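Local atomic coordinates of motility protein B (Helicobacter pylori, PDB entry 3CYP), a protein that probably forms, together with MotA, the stator of the flagellar motor, and may fasten it to the cell wall through this periplasmic OmpA-like domain. Residues Leu33-Ile39 / Phe113-Asp119; Ala66-Met70 / Leu83-Ser87. One frame throughout, in Å; residues are numbered along the deposited sequence.

Contact 1 of 2, residues Leu33-Ile39 / Phe113-Asp119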
loop_
_atom_site.group_PDB
_atom_site.type_symbol
_atom_site.label_atom_id
_atom_site.label_comp_id
_atom_site.label_asym_id
_atom_site.label_seq_id
_atom_site.Cartn_x
_atom_site.Cartn_y
_atom_site.Cartn_z
ATOM N N LEU B 33 12.693 9.448 -11.724
ATOM C CA LEU B 33 12.955 10.331 -10.560
ATOM C C LEU B 33 14.117 9.849 -9.719
ATOM O O LEU B 33 14.461 8.664 -9.692
ATOM C CB LEU B 33 11.713 10.399 -9.636
ATOM C CG LEU B 33 10.432 10.855 -10.289
ATOM C CD1 LEU B 33 9.298 10.934 -9.283
ATOM C CD2 LEU B 33 10.583 12.180 -11.058
ATOM N N PRO B 34 14.711 10.791 -8.947
ATOM C CA PRO B 34 15.687 10.412 -7.941
ATOM C C PRO B 34 15.130 9.368 -7.009
ATOM O O PRO B 34 13.948 9.454 -6.621
ATOM C CB PRO B 34 15.954 11.741 -7.219
ATOM C CG PRO B 34 15.681 12.769 -8.184
ATOM C CD PRO B 34 14.474 12.240 -8.953
ATOM N N LYS B 35 15.965 8.409 -6.613
ATOM C CA LYS B 35 15.575 7.331 -5.733
ATOM C C LYS B 35 15.021 7.801 -4.400
ATOM O O LYS B 35 14.205 7.101 -3.809
ATOM C CB LYS B 35 16.764 6.416 -5.444
ATOM C CG LYS B 35 17.237 5.629 -6.625
ATOM C CD LYS B 35 18.460 4.765 -6.265
ATOM C CE LYS B 35 19.661 5.561 -5.720
ATOM N NZ LYS B 35 20.457 6.232 -6.777
ATOM N N ARG B 36 15.437 8.985 -3.946
ATOM C CA ARG B 36 14.976 9.474 -2.654
ATOM C C ARG B 36 13.570 10.065 -2.710
ATOM O O ARG B 36 13.015 10.413 -1.660
ATOM C CB ARG B 36 15.978 10.471 -2.039
ATOM C CG ARG B 36 17.174 9.780 -1.464
ATOM C CD ARG B 36 18.304 10.751 -1.078
ATOM N NE ARG B 36 17.905 11.761 -0.107
ATOM C CZ ARG B 36 17.748 13.054 -0.368
ATOM N NH1 ARG B 36 17.888 13.530 -1.612
ATOM N NH2 ARG B 36 17.428 13.882 0.616
ATOM N N VAL B 37 13.019 10.209 -3.912
ATOM C CA VAL B 37 11.681 10.757 -4.073
ATOM C C VAL B 37 10.712 9.555 -3.953
ATOM O O VAL B 37 10.843 8.523 -4.649
ATOM C CB VAL B 37 11.472 11.477 -5.459
ATOM C CG1 VAL B 37 9.978 11.863 -5.650
ATOM C CG2 VAL B 37 12.428 12.696 -5.614
ATOM N N HIS B 38 9.722 9.691 -3.085
ATOM C CA HIS B 38 8.674 8.695 -2.956
ATOM C C HIS B 38 7.334 9.283 -3.402
ATOM O O HIS B 38 7.183 10.503 -3.585
ATOM C CB HIS B 38 8.610 8.168 -1.534
ATOM C CG HIS B 38 9.757 7.274 -1.162
ATOM N ND1 HIS B 38 9.603 6.203 -0.310
ATOM C CD2 HIS B 38 11.068 7.310 -1.494
ATOM C CE1 HIS B 38 10.766 5.571 -0.192
ATOM N NE2 HIS B 38 11.676 6.233 -0.880
ATOM N N ILE B 39 6.400 8.374 -3.653
ATOM C CA ILE B 39 5.099 8.682 -4.239
ATOM C C ILE B 39 4.009 8.124 -3.329
ATOM O O ILE B 39 4.062 6.949 -2.962
ATOM C CB ILE B 39 4.997 7.972 -5.603
ATOM C CG1 ILE B 39 6.099 8.506 -6.539
ATOM C CG2 ILE B 39 3.548 8.055 -6.178
ATOM C CD1 ILE B 39 5.880 9.843 -6.987
ATOM N N PHE B 113 4.093 13.684 -4.502
ATOM C CA PHE B 113 5.533 13.433 -4.479
ATOM C C PHE B 113 6.079 13.856 -3.108
ATOM O O PHE B 113 5.716 14.917 -2.589
ATOM C CB PHE B 113 6.214 14.298 -5.525
ATOM C CG PHE B 113 5.732 14.025 -6.923
ATOM C CD1 PHE B 113 6.366 13.119 -7.703
ATOM C CD2 PHE B 113 4.587 14.660 -7.393
ATOM C CE1 PHE B 113 5.885 12.839 -8.999
ATOM C CE2 PHE B 113 4.072 14.381 -8.675
ATOM C CZ PHE B 113 4.727 13.495 -9.467
ATOM N N SER B 114 6.956 13.026 -2.569
ATOM C CA SER B 114 7.688 13.355 -1.348
ATOM C C SER B 114 9.150 13.582 -1.776
ATOM O O SER B 114 9.831 12.651 -2.196
ATOM C CB SER B 114 7.589 12.213 -0.340
ATOM O OG SER B 114 8.489 12.397 0.733
ATOM N N THR B 115 9.601 14.815 -1.625
ATOM C CA THR B 115 10.870 15.207 -2.180
ATOM C C THR B 115 11.585 16.268 -1.331
ATOM O O THR B 115 10.935 17.106 -0.713
ATOM C CB THR B 115 10.673 15.793 -3.601
ATOM O OG1 THR B 115 11.946 16.131 -4.151
ATOM C CG2 THR B 115 9.738 17.018 -3.579
ATOM N N ASP B 116 12.897 16.221 -1.349
ATOM C CA ASP B 116 13.653 17.343 -0.744
ATOM C C ASP B 116 13.703 18.498 -1.734
ATOM O O ASP B 116 13.245 18.371 -2.877
ATOM C CB ASP B 116 15.006 16.889 -0.190
ATOM C CG ASP B 116 16.092 16.697 -1.245
ATOM O OD1 ASP B 116 15.962 17.158 -2.378
ATOM O OD2 ASP B 116 17.135 16.089 -0.905
ATOM N N ALA B 117 14.252 19.623 -1.302
ATOM C CA ALA B 117 14.191 20.848 -2.092
ATOM C C ALA B 117 15.038 20.705 -3.361
ATOM O O ALA B 117 14.702 21.288 -4.392
ATOM C CB ALA B 117 14.707 22.023 -1.284
ATOM N N ASN B 118 16.139 19.988 -3.282
ATOM C CA ASN B 118 17.047 19.882 -4.441
ATOM C C ASN B 118 16.484 18.995 -5.539
ATOM O O ASN B 118 16.552 19.368 -6.719
ATOM C CB ASN B 118 18.399 19.379 -4.007
ATOM C CG ASN B 118 19.056 20.339 -3.046
ATOM O OD1 ASN B 118 19.023 21.546 -3.287
ATOM N ND2 ASN B 118 19.551 19.831 -1.926
ATOM N N ASP B 119 15.938 17.842 -5.143
ATOM C CA ASP B 119 15.304 16.916 -6.111
ATOM C C ASP B 119 14.041 17.508 -6.743
ATOM O O ASP B 119 13.632 17.094 -7.833
ATOM C CB ASP B 119 14.974 15.576 -5.448
ATOM C CG ASP B 119 16.199 14.713 -5.208
ATOM O OD1 ASP B 119 17.285 14.977 -5.803
ATOM O OD2 ASP B 119 16.115 13.756 -4.408
HETATM O O HOH W 1 10.663 10.604 0.043
HETATM O O HOH W 2 18.317 12.433 -4.345
#

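Contact 2 of 2, residues Ala66-Met70 / Leu83-Ser87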
loop_
_atom_site.group_PDB
_atom_site.type_symbol
_atom_site.label_atom_id
_atom_site.label_comp_id
_atom_site.label_asym_id
_atom_site.label_seq_id
_atom_site.Cartn_x
_atom_site.Cartn_y
_atom_site.Cartn_z
ATOM N N ALA B 66 -7.239 3.989 -4.546
ATOM C CA ALA B 66 -5.814 4.303 -4.411
ATOM C C ALA B 66 -4.986 3.042 -4.523
ATOM O O ALA B 66 -3.967 3.013 -5.225
ATOM C CB ALA B 66 -5.562 5.009 -3.117
ATOM N N TYR B 67 -5.393 1.984 -3.817
ATOM C CA TYR B 67 -4.677 0.711 -3.863
ATOM C C TYR B 67 -4.575 0.168 -5.304
ATOM O O TYR B 67 -3.523 -0.243 -5.768
ATOM C CB TYR B 67 -5.371 -0.283 -2.928
ATOM C CG TYR B 67 -4.874 -1.705 -3.076
ATOM C CD1 TYR B 67 -3.551 -2.026 -2.797
ATOM C CD2 TYR B 67 -5.701 -2.715 -3.554
ATOM C CE1 TYR B 67 -3.059 -3.330 -2.968
ATOM C CE2 TYR B 67 -5.223 -4.034 -3.706
ATOM C CZ TYR B 67 -3.904 -4.324 -3.389
ATOM O OH TYR B 67 -3.382 -5.613 -3.507
ATOM N N ARG B 68 -5.697 0.191 -6.023
ATOM C CA ARG B 68 -5.743 -0.326 -7.376
ATOM C C ARG B 68 -4.837 0.465 -8.305
ATOM O O ARG B 68 -4.136 -0.116 -9.106
ATOM C CB ARG B 68 -7.185 -0.340 -7.908
ATOM C CG ARG B 68 -7.971 -1.496 -7.263
ATOM C CD ARG B 68 -9.420 -1.552 -7.626
ATOM N NE ARG B 68 -9.714 -1.220 -9.018
ATOM C CZ ARG B 68 -9.690 -2.066 -10.049
ATOM N NH1 ARG B 68 -9.333 -3.338 -9.908
ATOM N NH2 ARG B 68 -10.006 -1.628 -11.249
ATOM N N VAL B 69 -4.839 1.783 -8.169
ATOM C CA VAL B 69 -3.944 2.615 -8.965
ATOM C C VAL B 69 -2.509 2.238 -8.619
ATOM O O VAL B 69 -1.634 2.099 -9.489
ATOM C CB VAL B 69 -4.218 4.101 -8.798
ATOM C CG1 VAL B 69 -3.052 4.937 -9.369
ATOM C CG2 VAL B 69 -5.544 4.432 -9.529
ATOM N N MET B 70 -2.221 2.124 -7.324
ATOM C CA MET B 70 -0.854 1.747 -6.880
ATOM C C MET B 70 -0.378 0.397 -7.483
ATOM O O MET B 70 0.783 0.269 -7.935
ATOM C CB MET B 70 -0.753 1.729 -5.351
ATOM C CG MET B 70 0.670 1.694 -4.910
ATOM S SD MET B 70 0.824 1.374 -3.118
ATOM C CE MET B 70 0.250 -0.318 -3.008
ATOM N N LEU B 83 6.622 3.542 -3.128
ATOM C CA LEU B 83 5.174 3.722 -3.147
ATOM C C LEU B 83 4.472 3.505 -1.816
ATOM O O LEU B 83 4.906 2.692 -0.976
ATOM C CB LEU B 83 4.543 2.775 -4.173
ATOM C CG LEU B 83 4.673 3.208 -5.613
ATOM C CD1 LEU B 83 4.352 1.995 -6.504
ATOM C CD2 LEU B 83 3.752 4.401 -5.935
ATOM N N SER B 84 3.370 4.223 -1.633
ATOM C CA SER B 84 2.400 3.988 -0.577
ATOM C C SER B 84 1.053 4.447 -1.105
ATOM O O SER B 84 0.990 5.145 -2.121
ATOM C CB SER B 84 2.781 4.765 0.663
ATOM O OG SER B 84 2.755 6.142 0.456
ATOM N N PHE B 85 -0.011 4.056 -0.414
ATOM C CA PHE B 85 -1.362 4.555 -0.724
ATOM C C PHE B 85 -2.084 5.022 0.517
ATOM O O PHE B 85 -1.810 4.530 1.644
ATOM C CB PHE B 85 -2.190 3.528 -1.489
ATOM C CG PHE B 85 -2.751 2.400 -0.636
ATOM C CD1 PHE B 85 -1.954 1.294 -0.302
ATOM C CD2 PHE B 85 -4.061 2.455 -0.154
ATOM C CE1 PHE B 85 -2.475 0.250 0.459
ATOM C CE2 PHE B 85 -4.567 1.404 0.626
ATOM C CZ PHE B 85 -3.759 0.315 0.927
ATOM N N SER B 86 -2.985 5.976 0.327
ATOM C CA SER B 86 -3.684 6.570 1.437
ATOM C C SER B 86 -5.101 6.833 1.052
ATOM O O SER B 86 -5.379 7.284 -0.049
ATOM C CB SER B 86 -3.008 7.839 1.913
ATOM O OG SER B 86 -1.682 7.610 2.354
ATOM N N SER B 87 -6.007 6.535 1.964
ATOM C CA SER B 87 -7.418 6.852 1.754
ATOM C C SER B 87 -7.818 8.119 2.485
ATOM O O SER B 87 -7.632 8.223 3.690
ATOM C CB SER B 87 -8.304 5.695 2.200
ATOM O OG SER B 87 -9.653 6.158 2.069
#

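Contact 1 of 2, residues Leu33-Ile39 / Phe113-Asp119
Arg36 holds Asp116 end-on, with NH1 and NH2 both bonded to the same oxygen. Arg36 NH2 lies 2.7 Å and NH1 2.8 Å from Asp116 OD2, which sits at the edge of the guanidinium. The guanidinium and carboxylate planes are 53° apart, and both nitrogens reach OD2 from one face of the carboxylate. Asp119 adds a longer salt bridge, NH1 of Arg36 to OD2 of Asp119 at 3.3 Å. Water 2 joins the same two groups.

The other Asp116 oxygen, OD1, caps the helix that follows and accepts from Asp119 N at 2.8 Å. Pro34 lies against the Asp119 carboxylate. Pro34 also starts the type I turn that ends at Val37.

Beyond the turn, His38 and Ser114 form an antiparallel hydrogen-bonded pair, where strands 38-44 and 108-114 run side by side in the sheet of the OmpA-like domain. Ser114 N reaches His38 O at 2.7 Å. Next to it, CD1 of Ile39 lies 3.4 Å from CD1 of Phe113, and Leu33 CD1 meets that ring at its edge. Val37 touches Ile123 and Leu33 touches Ile126, both on helix 117-131.

One arginine thus bridges two carboxylates at the start of this helix, which probably offsets only part of their combined negative charge.

Contact 2 of 2, residues Ala66-Met70 / Leu83-Ser87
Helix 58-75 is the crossover of a beta-alpha-beta unit, and here it lies on the strand that follows it, 83-87. Phe85 is the centre of the contact. Tyr67 CB stands over one face of the Phe85 ring, 4.1 Å from its centroid and 13° off the normal, a CH-pi contact. The Tyr67 ring itself is set obliquely, its plane 53° from that of Phe85. The first torsion of Phe85 places CG between the backbone N and the carbonyl carbon, and the ring then lies beneath CA and CB of Tyr67. Ala66 CB meets Phe85 CB at 4.0 Å.

The unit joins parallel strands 38-44 and 83-87 of the OmpA-like domain. The helix segment runs nearly antiparallel to the strand segment, at 161°, with their axes 7.9 Å apart.

Met70 lies one turn further along the helix. Its chain is extended as far as SD, then bends at the last torsion, which brings CE to 3.8 Å from Phe85 CD1. SD makes an oblique Met-aromatic contact with the same ring. The Met70 and Leu83 side chains pass in opposite directions, Met70 CG 4.0 Å from Leu83 CD1. Ser84 and Ser86 point away from the helix, and the OG of each is hydrogen-bonded to Asn40 ND2 on strand 38-44. The second subunit packs here too: its Leu83 touches Phe85, its Tyr67 touches Met70, and its Ile74 touches Tyr67.

In the fold
Contacts 1 and 2 meet on one sheet, where strands 38-44 and 83-87 are neighbours. Their centres are about 18 Å apart. Ile39 belongs to contact 1 but reaches contact 2 directly: its O lies 3.1 Å from Ser84 N, a probable hydrogen bond, and its CG2 is 3.7 Å from Leu83 CD2. Along the chain, residues 66-70 and 83-87 are nested inside the loop closed by 33-39 and 113-119. Contact 2 is buried, its centre about 8 Å from that of the chain, and packs against the second subunit. Contact 1 lies farther out, at about 17 Å, and neither of its segments touches the second subunit.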